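Short-chain dehydrogenase/reductase SDR (Vibrio parahaemolyticus, PDB 3GUY) probably catalyses NAD(P)(H)-dependent oxidation or reduction of a small substrate, as expected of a Rossmann-fold member of the short-chain dehydrogenase/reductase family. Local coordinates at residues S11-E16 with D198-I203; L20-G25 with C44-V49; A80-F85 with E101-S106; Q121-V126 with K164-I169; A170-G175 with V215-V220. The protein carries 2 engineered substitutions. All coordinates share one frame; numbering follows the deposited sequence.

Interaction 1. Residues S11-E16 with D198-I203; sequences SGLGAE and DAALMI
Leu-13 leaves its helix alongside the facing one, and its branches then bend over to meet it. CB and CG touch nothing in 198-203; their work is to set direction. With chi1 at -177° CG is anti to the backbone N and lies beside the carbonyl carbon, so the fork is carried across the gap. One branch, CD1, drops onto the backbone of the opposite helix, 3.5 Å from Ala-200 CA. The same methyl lies 3.7 Å from Ala-200 CB and 4.0 Å from Ala-199 CB, and so sits between two small residues. The tip methyl of Ile-203, CD1, sits against both branches of Leu-13, 3.8 Å from CD2 and from CD1, the two side chains crossing at about a right angle. In sequence Gly-12 and Gly-14 are the last two glycines of the TGxxxGxG motif of short-chain dehydrogenases, and Leu-13 stands between them in the first turn of the first helix of the Rossmann fold. This glycine-rich turn binds the dinucleotide in relatives and probably does so here. The segment axes approach to 8.8 Å and cross at -60°, a spacing consistent with alanines at the crossing. One turn on, Glu-16 lends only its aliphatic base: CB lies 3.7 Å from Ala-200 CB, while the chain bends at chi2 and takes the carboxylate away toward Lys-19, a long and weak ion pair. Ala-200 also packs on Leu-17 and Leu-20 of helix 12-23, and on another flank of helix 196-207 Leu-201 and Met-202 meet Ile-210 and Gly-213 of a second subunit.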
# COMPACT_ATOMS: atom_id res chain seq x y z
N SER D 11 -15.84 26.11 7.77
CA SER D 11 -14.48 26.53 8.08
C SER D 11 -13.45 25.74 7.26
O SER D 11 -13.80 24.91 6.43
CB SER D 11 -14.18 26.39 9.59
OG SER D 11 -14.09 25.02 9.99
N GLY D 12 -12.18 26.06 7.47
CA GLY D 12 -11.06 25.27 6.98
C GLY D 12 -11.02 25.25 5.46
O GLY D 12 -11.46 26.19 4.80
N LEU D 13 -10.52 24.15 4.94
CA LEU D 13 -10.26 23.96 3.54
C LEU D 13 -11.52 24.15 2.68
O LEU D 13 -11.47 24.75 1.58
CB LEU D 13 -9.67 22.55 3.36
CG LEU D 13 -9.24 22.07 1.98
CD1 LEU D 13 -8.23 23.06 1.33
CD2 LEU D 13 -8.65 20.63 2.13
N GLY D 14 -12.64 23.61 3.18
CA GLY D 14 -13.93 23.74 2.49
C GLY D 14 -14.34 25.18 2.27
O GLY D 14 -14.82 25.52 1.19
N ALA D 15 -14.15 26.05 3.28
CA ALA D 15 -14.54 27.48 3.20
C ALA D 15 -13.59 28.24 2.27
O ALA D 15 -14.03 29.07 1.45
CB ALA D 15 -14.57 28.17 4.60
N GLU D 16 -12.29 27.93 2.39
CA GLU D 16 -11.25 28.56 1.51
C GLU D 16 -11.42 28.12 0.07
O GLU D 16 -11.23 28.94 -0.83
CB GLU D 16 -9.85 28.25 2.01
CG GLU D 16 -9.60 28.84 3.37
CD GLU D 16 -9.97 30.33 3.45
OE1 GLU D 16 -9.55 31.12 2.56
OE2 GLU D 16 -10.71 30.69 4.39
N ASP D 198 -3.59 28.27 1.79
CA ASP D 198 -2.53 27.83 0.84
C ASP D 198 -2.83 26.42 0.30
O ASP D 198 -2.69 26.18 -0.90
CB ASP D 198 -1.14 27.90 1.45
CG ASP D 198 -0.72 29.34 1.79
OD1 ASP D 198 -1.26 30.28 1.15
OD2 ASP D 198 0.13 29.52 2.68
N ALA D 199 -3.28 25.52 1.18
CA ALA D 199 -3.74 24.17 0.72
C ALA D 199 -4.79 24.29 -0.34
O ALA D 199 -4.74 23.62 -1.40
CB ALA D 199 -4.29 23.34 1.91
N ALA D 200 -5.76 25.19 -0.10
CA ALA D 200 -6.89 25.34 -1.02
C ALA D 200 -6.38 25.88 -2.35
O ALA D 200 -6.85 25.46 -3.39
CB ALA D 200 -7.97 26.25 -0.44
N LEU D 201 -5.39 26.78 -2.31
CA LEU D 201 -4.80 27.36 -3.56
C LEU D 201 -4.17 26.26 -4.42
O LEU D 201 -4.43 26.16 -5.59
CB LEU D 201 -3.76 28.47 -3.25
CG LEU D 201 -4.25 29.93 -3.32
CD1 LEU D 201 -3.17 30.97 -2.83
CD2 LEU D 201 -4.72 30.27 -4.75
N MET D 202 -3.37 25.41 -3.80
CA MET D 202 -2.74 24.26 -4.49
C MET D 202 -3.71 23.22 -5.01
O MET D 202 -3.52 22.69 -6.15
CB MET D 202 -1.70 23.60 -3.56
CG MET D 202 -0.47 24.49 -3.38
SD MET D 202 0.92 23.84 -2.45
CE MET D 202 0.36 24.16 -0.83
N ILE D 203 -4.73 22.90 -4.22
CA ILE D 203 -5.73 21.89 -4.60
C ILE D 203 -6.53 22.44 -5.77
O ILE D 203 -6.69 21.78 -6.79
CB ILE D 203 -6.68 21.49 -3.43
CG1 ILE D 203 -5.89 20.70 -2.36
CG2 ILE D 203 -7.86 20.63 -3.95
CD1 ILE D 203 -6.49 20.61 -0.95

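Interaction 2. Residues L20-G25 with C44-V49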
# COMPACT_ATOMS: atom_id res chain seq x y z
N LEU D 20 -12.24 30.62 -3.43
CA LEU D 20 -11.51 30.61 -4.71
C LEU D 20 -12.44 30.29 -5.89
O LEU D 20 -12.27 30.84 -7.00
CB LEU D 20 -10.33 29.61 -4.70
CG LEU D 20 -9.16 29.77 -3.71
CD1 LEU D 20 -8.25 28.55 -3.88
CD2 LEU D 20 -8.34 31.06 -3.85
N TYR D 21 -13.41 29.41 -5.68
CA TYR D 21 -14.36 29.09 -6.75
C TYR D 21 -15.29 30.30 -6.98
O TYR D 21 -15.55 30.67 -8.11
CB TYR D 21 -15.24 27.88 -6.40
CG TYR D 21 -14.63 26.52 -6.56
CD1 TYR D 21 -14.20 26.06 -7.82
CD2 TYR D 21 -14.50 25.66 -5.47
CE1 TYR D 21 -13.65 24.80 -7.98
CE2 TYR D 21 -13.95 24.39 -5.63
CZ TYR D 21 -13.54 23.97 -6.89
OH TYR D 21 -13.01 22.71 -7.03
N ASP D 22 -15.80 30.89 -5.90
CA ASP D 22 -16.63 32.09 -5.98
C ASP D 22 -15.90 33.24 -6.72
O ASP D 22 -16.44 33.78 -7.68
CB ASP D 22 -17.01 32.56 -4.59
CG ASP D 22 -17.90 33.78 -4.61
OD1 ASP D 22 -19.08 33.62 -4.95
OD2 ASP D 22 -17.42 34.89 -4.27
N ALA D 23 -14.72 33.61 -6.24
CA ALA D 23 -13.82 34.55 -6.94
C ALA D 23 -13.63 34.29 -8.45
O ALA D 23 -13.32 35.22 -9.19
CB ALA D 23 -12.47 34.56 -6.27
N GLU D 24 -13.79 33.05 -8.93
CA GLU D 24 -13.77 32.75 -10.37
C GLU D 24 -15.12 32.94 -11.01
O GLU D 24 -15.36 32.45 -12.11
CB GLU D 24 -13.40 31.29 -10.66
CG GLU D 24 -11.97 30.91 -10.42
CD GLU D 24 -11.75 29.43 -10.72
OE1 GLU D 24 -12.61 28.57 -10.40
OE2 GLU D 24 -10.67 29.11 -11.26
N GLY D 25 -16.03 33.59 -10.30
CA GLY D 25 -17.40 33.74 -10.77
C GLY D 25 -18.31 32.53 -10.68
O GLY D 25 -19.45 32.61 -11.11
N CYS D 44 -19.24 36.48 2.54
CA CYS D 44 -18.04 36.87 1.77
C CYS D 44 -18.14 36.58 0.28
O CYS D 44 -17.31 37.05 -0.49
CB CYS D 44 -16.79 36.12 2.25
SG CYS D 44 -16.53 36.11 3.99
N LEU D 45 -19.13 35.80 -0.13
CA LEU D 45 -19.23 35.36 -1.50
C LEU D 45 -20.19 36.27 -2.23
O LEU D 45 -21.01 36.95 -1.59
CB LEU D 45 -19.71 33.92 -1.55
CG LEU D 45 -18.96 32.97 -0.60
CD1 LEU D 45 -19.49 31.54 -0.75
CD2 LEU D 45 -17.44 33.06 -0.80
N SER D 46 -20.08 36.31 -3.56
CA SER D 46 -20.96 37.11 -4.40
C SER D 46 -21.74 36.30 -5.46
O SER D 46 -22.69 36.81 -6.05
CB SER D 46 -20.14 38.18 -5.12
OG SER D 46 -19.98 37.81 -6.48
N ASN D 47 -21.33 35.05 -5.72
CA ASN D 47 -22.04 34.15 -6.67
C ASN D 47 -22.66 32.91 -6.01
O ASN D 47 -23.18 32.00 -6.68
CB ASN D 47 -21.08 33.75 -7.77
CG ASN D 47 -20.38 34.97 -8.34
OD1 ASN D 47 -21.05 35.93 -8.75
ND2 ASN D 47 -19.05 34.99 -8.28
N ASN D 48 -22.64 32.89 -4.68
CA ASN D 48 -23.21 31.79 -3.93
C ASN D 48 -24.73 31.68 -4.10
O ASN D 48 -25.46 32.69 -4.08
CB ASN D 48 -22.84 31.90 -2.44
CG ASN D 48 -23.56 30.86 -1.60
OD1 ASN D 48 -24.63 31.15 -1.07
ND2 ASN D 48 -23.02 29.61 -1.57
N VAL D 49 -25.21 30.44 -4.25
CA VAL D 49 -26.62 30.18 -4.53
C VAL D 49 -27.26 29.37 -3.40
O VAL D 49 -28.20 28.63 -3.62
CB VAL D 49 -26.81 29.44 -5.87
CG1 VAL D 49 -26.35 30.33 -7.04
CG2 VAL D 49 -26.07 28.12 -5.86
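Two N-H groups grip Asp-22 O, the carbonyl near the end of helix 12-23: Gly-25 N, 2.7 Å away, from the turn that ends the helix, and Asn-47 ND2, at 2.9 Å, from the loop. The amide of Asn-47 is turned so that the oxygen lies exactly in its plane, although the nitrogen stands above the plane of the carbonyl and the bond is bent (132°). Gly-25, with positive phi, is the C-prime residue of a Schellman motif closed by Lys-26 N on Tyr-21 O, and its CA lies 3.2 Å from Asn-47 ND2. The side chain of Asp-22 does more across the contact. CG is anti to the backbone N (chi1 -179°), which pushes the carboxylate straight at the backbone of 44-49. Asp-22 OD1 takes Asn-47 N at 2.8 Å and Asp-22 OD2 takes Ser-46 N at 3.1 Å, both on syn lone pairs; a weaker bond from Ser-46 N to Asp-22 OD1 makes that N-H bifurcated. Leu-45 crosses obliquely beside the acid, its CD2 3.8 Å from Asp-22 CB, before turning to Thr-28 and Leu-30 of strand 28-32. Thus helix 12-23 is tied at its C-terminal end to the loop leading into strand 51-53, far from the chain's centre. Successive backbone N-H groups bind one buried carboxylate, an arrangement that probably favours its ionised form and fixes the loop by its main chain.

Interaction 3. Residues A80-F85 with E101-S106; sequences AGSGYF and ENNLSS
Ser-82 is the residue most deeply engaged, and two consecutive asparagines of helix 93-118 hold its backbone and its side chain. Asn-103 takes the backbone: its OD1 accepts from Ser-82 N at 3.2 Å and its ND2 donates to Ser-82 O at 3.0 Å, so one side-chain amide reads the N-H and C=O of a single residue. In both bonds the donor stands above the carbonyl plane, by 32° and 34°. Asn-102 takes the side chain, its ND2 donating to Ser-82 OG at 2.9 Å along a nearly straight line (166°) with the hydroxyl in the amide plane. OG lies in the crowded position between backbone N and carbonyl carbon, and this is what turns it to Asn-102. Gly-81 fits closely against the amide of Asn-103, its CA 3.3 Å from Asn-103 OD1, where a CB would clash. The helix itself is distorted here by a pi-type turn at 101-105. Asn-102 O, passed over in the normal pattern, takes Ser-106 OG at 2.7 Å, and water 1 donates to both Asn-103 O (2.8 Å) and Ala-80 O. By its place in the sequence Asn-103 probably corresponds to the asparagine of the Asn-Ser-Tyr-Lys tetrad of classical short-chain dehydrogenases, whose main-chain carbonyl holds a water in relatives. Its OD1 is also bonded to Lys-147 NZ and its ND2 to Leu-99 O. The contact thus joins the loop after strand 75-78 to the middle of helix 93-118, with helix 141-160 packed alongside through Val-146 and Ala-149, and Leu-104 meeting Leu-104 of the third subunit.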
# COMPACT_ATOMS: atom_id res chain seq x y z
N ALA D 80 -15.84 17.48 4.67
CA ALA D 80 -16.29 17.22 6.03
C ALA D 80 -15.47 16.13 6.79
O ALA D 80 -15.13 15.10 6.24
CB ALA D 80 -17.78 16.78 6.00
N GLY D 81 -15.22 16.36 8.06
CA GLY D 81 -14.46 15.40 8.85
C GLY D 81 -14.03 16.03 10.12
O GLY D 81 -14.29 17.22 10.36
N SER D 82 -13.37 15.23 10.95
CA SER D 82 -12.91 15.71 12.24
C SER D 82 -11.81 14.80 12.73
O SER D 82 -11.61 13.73 12.18
CB SER D 82 -14.07 15.79 13.23
OG SER D 82 -14.56 14.50 13.63
N GLY D 83 -11.06 15.28 13.70
CA GLY D 83 -9.94 14.57 14.26
C GLY D 83 -10.24 14.16 15.68
O GLY D 83 -11.09 14.75 16.37
N TYR D 84 -9.57 13.11 16.10
CA TYR D 84 -9.51 12.77 17.50
C TYR D 84 -8.35 11.83 17.66
O TYR D 84 -8.14 10.95 16.82
CB TYR D 84 -10.80 12.10 17.94
CG TYR D 84 -10.81 11.62 19.38
CD1 TYR D 84 -10.79 12.54 20.44
CD2 TYR D 84 -10.90 10.27 19.68
CE1 TYR D 84 -10.86 12.10 21.78
CE2 TYR D 84 -10.96 9.82 20.97
CZ TYR D 84 -10.92 10.73 22.03
OH TYR D 84 -10.98 10.24 23.28
N PHE D 85 -7.60 11.99 18.74
CA PHE D 85 -6.29 11.34 18.84
C PHE D 85 -5.96 10.86 20.25
O PHE D 85 -6.69 11.15 21.19
CB PHE D 85 -5.26 12.34 18.39
CG PHE D 85 -5.53 12.89 17.02
CD1 PHE D 85 -5.25 12.13 15.90
CD2 PHE D 85 -6.08 14.16 16.86
CE1 PHE D 85 -5.50 12.64 14.62
CE2 PHE D 85 -6.34 14.68 15.60
CZ PHE D 85 -6.05 13.91 14.48
N GLU D 101 -18.79 8.60 12.76
CA GLU D 101 -19.92 9.33 12.16
C GLU D 101 -19.47 10.49 11.28
O GLU D 101 -19.91 10.60 10.13
CB GLU D 101 -20.84 9.85 13.26
CG GLU D 101 -21.57 8.74 14.01
CD GLU D 101 -22.18 9.21 15.35
OE1 GLU D 101 -22.00 10.40 15.77
OE2 GLU D 101 -22.85 8.38 16.01
N ASN D 102 -18.60 11.35 11.81
CA ASN D 102 -18.18 12.56 11.09
C ASN D 102 -17.29 12.30 9.87
O ASN D 102 -17.22 13.16 8.97
CB ASN D 102 -17.39 13.51 11.98
CG ASN D 102 -18.18 14.09 13.14
OD1 ASN D 102 -19.40 13.96 13.22
ND2 ASN D 102 -17.43 14.70 14.10
N ASN D 103 -16.55 11.18 9.85
CA ASN D 103 -15.61 10.88 8.74
C ASN D 103 -16.11 9.78 7.81
O ASN D 103 -16.22 9.97 6.59
CB ASN D 103 -14.23 10.51 9.29
CG ASN D 103 -13.56 11.67 10.00
OD1 ASN D 103 -12.93 12.53 9.36
ND2 ASN D 103 -13.66 11.70 11.34
N LEU D 104 -16.44 8.63 8.38
CA LEU D 104 -16.79 7.48 7.56
C LEU D 104 -18.27 7.52 7.15
O LEU D 104 -18.59 7.32 5.98
CB LEU D 104 -16.45 6.16 8.29
CG LEU D 104 -16.77 4.85 7.53
CD1 LEU D 104 -16.19 4.88 6.11
CD2 LEU D 104 -16.27 3.58 8.39
N SER D 105 -19.16 7.72 8.10
CA SER D 105 -20.59 7.70 7.78
C SER D 105 -20.88 8.85 6.79
O SER D 105 -21.58 8.66 5.79
CB SER D 105 -21.43 7.86 9.05
OG SER D 105 -21.27 6.72 9.86
N SER D 106 -20.30 10.01 7.07
CA SER D 106 -20.56 11.21 6.28
C SER D 106 -20.10 10.97 4.86
O SER D 106 -20.84 11.26 3.92
CB SER D 106 -19.88 12.43 6.88
OG SER D 106 -18.47 12.47 6.66
O HOH W 1 -15.16 12.21 5.20

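Interaction 4. Residues Q121-V126 with K164-I169; sequences QPVNVV and KPMKII
Val-125 is gripped by both its N-H and its C=O: Ile-169 N donates to Val-125 O at 2.8 Å (174°), and Val-125 N to Lys-167 O at 2.9 Å. As short is the side-chain bond from Lys-167 NZ to Asn-124 OD1, 2.7 Å. These bonds join strands 124-128 and 167-174 side by side in the parallel sheet of the Rossmann fold, the two strands of a beta-alpha-beta unit whose crossover is helix 141-160. Lys-167 N adds a longer bond to Val-123 O, 3.2 Å, nearly along the C=O axis, while Asn-124 and Val-126 turn their backbones to strand 75-78. Asn-124 and Lys-167 run side by side from neighbouring positions, and the lysine chain, bent at chi3 and chi4, brings NZ onto a lone pair of OD1 in the carbonyl plane; its charge also faces the ring of Tyr-214 in a cation-pi contact. The same face farther along carries Val-126 and Ile-169, crossing obliquely, both roofed by Leu-207 of helix 196-207. The other face carries Val-125 and Ile-168, and Met-166 reaches it from the turn before the strand; Val-125 and Met-166 pack on Leu-114 of helix 93-118, Met-166 also on Tyr-118. Where the strands begin, Pro-122 CB and Pro-165 CB touch at 4.2 Å, Pro-122 being the centre of an inverse gamma turn. Met-166 has CG anti to the backbone N and bends only at chi3, which lays its CE against Val-125 CG2 at 3.7 Å and 4.1 Å from Val-123 CB.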
# COMPACT_ATOMS: atom_id res chain seq x y z
N GLN D 121 -23.86 11.23 -15.05
CA GLN D 121 -23.60 12.66 -15.31
C GLN D 121 -22.09 12.95 -15.16
O GLN D 121 -21.43 12.34 -14.34
CB GLN D 121 -24.33 13.54 -14.30
CG GLN D 121 -25.86 13.40 -14.28
CD GLN D 121 -26.52 13.99 -15.52
OE1 GLN D 121 -25.98 14.88 -16.20
NE2 GLN D 121 -27.71 13.49 -15.83
N PRO D 122 -21.55 13.89 -15.95
CA PRO D 122 -20.12 14.22 -15.80
C PRO D 122 -19.89 15.07 -14.54
O PRO D 122 -19.80 16.27 -14.60
CB PRO D 122 -19.81 14.98 -17.09
CG PRO D 122 -21.14 15.71 -17.41
CD PRO D 122 -22.25 14.78 -16.90
N VAL D 123 -19.86 14.43 -13.39
CA VAL D 123 -19.63 15.15 -12.14
C VAL D 123 -18.22 14.77 -11.66
O VAL D 123 -17.77 13.67 -11.91
CB VAL D 123 -20.69 14.81 -11.06
CG1 VAL D 123 -20.42 15.58 -9.74
CG2 VAL D 123 -22.07 15.15 -11.56
N ASN D 124 -17.50 15.71 -11.07
CA ASN D 124 -16.19 15.44 -10.49
C ASN D 124 -16.41 15.45 -9.00
O ASN D 124 -16.80 16.47 -8.43
CB ASN D 124 -15.14 16.52 -10.86
CG ASN D 124 -14.57 16.33 -12.28
OD1 ASN D 124 -14.63 15.22 -12.86
ND2 ASN D 124 -14.01 17.43 -12.84
N VAL D 125 -16.23 14.29 -8.37
CA VAL D 125 -16.40 14.19 -6.95
C VAL D 125 -15.02 14.25 -6.32
O VAL D 125 -14.20 13.38 -6.54
CB VAL D 125 -17.14 12.90 -6.60
CG1 VAL D 125 -17.25 12.77 -5.13
CG2 VAL D 125 -18.55 12.96 -7.26
N VAL D 126 -14.76 15.31 -5.58
CA VAL D 126 -13.48 15.50 -4.97
C VAL D 126 -13.58 15.05 -3.52
O VAL D 126 -14.14 15.74 -2.66
CB VAL D 126 -13.01 16.96 -5.03
CG1 VAL D 126 -11.65 17.11 -4.31
CG2 VAL D 126 -12.97 17.46 -6.50
N LYS D 164 -18.09 5.28 -16.73
CA LYS D 164 -19.12 6.26 -16.45
C LYS D 164 -18.45 7.58 -16.47
O LYS D 164 -17.23 7.64 -16.40
CB LYS D 164 -19.79 5.98 -15.09
CG LYS D 164 -20.49 4.65 -15.14
CD LYS D 164 -21.78 4.61 -14.35
CE LYS D 164 -22.52 3.31 -14.61
NZ LYS D 164 -21.67 2.14 -14.28
N PRO D 165 -19.23 8.65 -16.64
CA PRO D 165 -18.67 9.98 -16.73
C PRO D 165 -18.32 10.58 -15.38
O PRO D 165 -17.53 11.52 -15.33
CB PRO D 165 -19.78 10.79 -17.39
CG PRO D 165 -21.01 10.07 -17.06
CD PRO D 165 -20.68 8.64 -16.90
N MET D 166 -18.96 10.10 -14.31
CA MET D 166 -18.60 10.56 -12.97
C MET D 166 -17.18 10.01 -12.66
O MET D 166 -16.88 8.89 -12.97
CB MET D 166 -19.63 10.07 -11.92
CG MET D 166 -19.31 10.47 -10.46
SD MET D 166 -20.54 9.87 -9.22
CE MET D 166 -21.38 11.33 -8.92
N LYS D 167 -16.38 10.84 -12.03
CA LYS D 167 -15.02 10.52 -11.65
C LYS D 167 -14.80 10.88 -10.19
O LYS D 167 -15.37 11.83 -9.71
CB LYS D 167 -14.07 11.40 -12.47
CG LYS D 167 -13.57 10.72 -13.70
CD LYS D 167 -12.99 11.70 -14.72
CE LYS D 167 -12.40 12.99 -14.14
NZ LYS D 167 -13.08 14.15 -14.80
N ILE D 168 -13.94 10.14 -9.51
CA ILE D 168 -13.58 10.54 -8.15
C ILE D 168 -12.10 11.00 -8.10
O ILE D 168 -11.21 10.31 -8.58
CB ILE D 168 -13.81 9.38 -7.15
CG1 ILE D 168 -15.29 9.01 -7.04
CG2 ILE D 168 -13.34 9.78 -5.76
CD1 ILE D 168 -15.54 7.70 -6.27
N ILE D 169 -11.89 12.16 -7.52
CA ILE D 169 -10.55 12.78 -7.35
C ILE D 169 -10.19 12.65 -5.87
O ILE D 169 -11.01 12.96 -5.00
CB ILE D 169 -10.52 14.29 -7.73
CG1 ILE D 169 -11.16 14.53 -9.12
CG2 ILE D 169 -9.07 14.92 -7.63
CD1 ILE D 169 -10.65 13.69 -10.15

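Interaction 5. Residues A170-G175 with V215-V220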
# COMPACT_ATOMS: atom_id res chain seq x y z
N ALA D 170 -9.03 12.08 -5.61
CA ALA D 170 -8.61 11.80 -4.22
C ALA D 170 -7.59 12.84 -3.81
O ALA D 170 -6.63 13.08 -4.50
CB ALA D 170 -8.03 10.38 -4.08
N VAL D 171 -7.82 13.48 -2.68
CA VAL D 171 -6.93 14.51 -2.20
C VAL D 171 -6.53 14.13 -0.78
O VAL D 171 -7.40 13.78 0.03
CB VAL D 171 -7.65 15.88 -2.15
CG1 VAL D 171 -6.67 16.94 -1.72
CG2 VAL D 171 -8.36 16.19 -3.52
N TYR D 172 -5.22 14.22 -0.49
CA TYR D 172 -4.63 13.81 0.79
C TYR D 172 -3.79 14.92 1.36
O TYR D 172 -2.60 15.03 1.04
CB TYR D 172 -3.76 12.55 0.65
CG TYR D 172 -4.45 11.37 -0.01
CD1 TYR D 172 -5.18 10.46 0.74
CD2 TYR D 172 -4.40 11.20 -1.37
CE1 TYR D 172 -5.81 9.37 0.15
CE2 TYR D 172 -5.05 10.09 -2.00
CZ TYR D 172 -5.73 9.18 -1.22
OH TYR D 172 -6.38 8.14 -1.85
N PRO D 173 -4.40 15.79 2.17
CA PRO D 173 -3.62 16.81 2.82
C PRO D 173 -2.93 16.31 4.07
O PRO D 173 -3.48 15.47 4.80
CB PRO D 173 -4.64 17.88 3.20
CG PRO D 173 -5.95 17.34 2.88
CD PRO D 173 -5.85 16.06 2.20
N GLY D 174 -1.77 16.89 4.36
CA GLY D 174 -1.06 16.61 5.61
C GLY D 174 -0.48 17.89 6.14
O GLY D 174 -0.08 18.75 5.37
N GLY D 175 -0.39 18.00 7.46
CA GLY D 175 0.23 19.16 8.10
C GLY D 175 -0.68 20.37 8.20
O GLY D 175 -0.21 21.51 8.29
N VAL D 215 -5.87 15.44 -12.91
CA VAL D 215 -5.19 15.00 -11.69
C VAL D 215 -6.23 14.16 -10.95
O VAL D 215 -7.22 14.70 -10.44
CB VAL D 215 -4.78 16.16 -10.82
CG1 VAL D 215 -4.38 15.65 -9.39
CG2 VAL D 215 -3.65 16.99 -11.54
N SER D 216 -5.97 12.85 -10.89
CA SER D 216 -6.87 11.89 -10.20
C SER D 216 -6.57 11.75 -8.70
O SER D 216 -7.42 11.38 -7.92
CB SER D 216 -6.82 10.53 -10.89
OG SER D 216 -5.52 9.98 -11.01
N ASP D 217 -5.35 12.06 -8.30
CA ASP D 217 -4.91 11.87 -6.92
C ASP D 217 -3.85 12.91 -6.63
O ASP D 217 -2.90 13.04 -7.40
CB ASP D 217 -4.33 10.44 -6.70
CG ASP D 217 -5.28 9.29 -7.16
OD1 ASP D 217 -6.07 8.81 -6.28
OD2 ASP D 217 -5.27 8.85 -8.37
N ILE D 218 -3.98 13.63 -5.53
CA ILE D 218 -3.01 14.60 -5.16
C ILE D 218 -2.74 14.62 -3.64
O ILE D 218 -3.67 14.46 -2.80
CB ILE D 218 -3.43 16.01 -5.71
CG1 ILE D 218 -2.26 16.99 -5.61
CG2 ILE D 218 -4.65 16.51 -5.00
CD1 ILE D 218 -2.50 18.37 -6.35
N THR D 219 -1.47 14.73 -3.28
CA THR D 219 -1.06 14.84 -1.90
C THR D 219 -0.37 16.21 -1.72
O THR D 219 0.46 16.63 -2.50
CB THR D 219 -0.08 13.70 -1.47
OG1 THR D 219 -0.71 12.47 -1.64
CG2 THR D 219 0.34 13.81 0.03
N VAL D 220 -0.71 16.90 -0.67
CA VAL D 220 -0.17 18.22 -0.43
C VAL D 220 0.29 18.15 1.01
O VAL D 220 -0.40 17.58 1.84
CB VAL D 220 -1.29 19.29 -0.75
CG1 VAL D 220 -0.80 20.65 -0.60
CG2 VAL D 220 -1.73 19.18 -2.21
O HOH W 2 -5.80 7.29 -4.18
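The segments 170-174 and 215-220 run parallel, their axes 6° apart, and share five backbone hydrogen bonds, from Ala-170 N to Ser-216 O (2.9 Å) along to Gly-174 N to Val-220 O. Those of Ile-218 N on Ala-170 O and Tyr-172 N on Ile-218 O lie nearly along the C=O axes, whereas Val-220 N reaches Tyr-172 O from 37° above the carbonyl plane. One face carries Ala-170, Tyr-172, Asp-217 and Thr-219. There Asp-217 OD1 lies 3.3 Å from Ala-170 CB, and water 2 links it to the tyrosine: the phenol donates to the water, Tyr-172 OH to water O 2.5 Å, and the water donates to Asp-217 OD1 at 2.6 Å. The water sits at the ring edge, in its plane. Asp-217 OD1 also forms a salt bridge with Arg-158, so it has a charged partner as well as the water, and the tyrosine hydroxyl has a weak bond from Lys-151 NZ. Thr-219 crosses Tyr-172 obliquely, its CG2 3.3 Å from Tyr-172 O. On the other face Val-171 and Ile-218 lie side by side, pointing the same way. Ile-218 keeps CG1 anti to the backbone N, which leaves CG2 in the crowded position, 3.9 Å from Val-171 CG1. Pro-173 and Gly-174 fit the PG sequence at the end of this strand, near the nicotinamide in relatives. Strand 214-222 is outermost in this chain, yet the sheet continues as an antiparallel ladder into a second subunit; helix 196-207 covers Val-171, Ile-218 and Val-220, and helix 141-160 lies over Ala-170.

Interactions 4 and 5 are both strand pairs held mainly by backbone, and they share strand 167-174: its first part, in 164-169, pairs with 121-126, and its later part, in 170-175, with 215-220. Interactions 1 and 5 are buried, interaction 4 only partly. Interaction 1 is purely apolar, helix against helix, and packs on interaction 5 through Ile-203 with Val-171 and Met-202 with Val-220. It also shares helix 12-23 with interaction 2, which is polar and lies on the surface at the C-terminal end of that helix. Interaction 3, on the opposite side of the chain's centre from interaction 2, is polar too, but beside the probable active site. Interactions 1 and 5 reach a second subunit, interaction 3 a third.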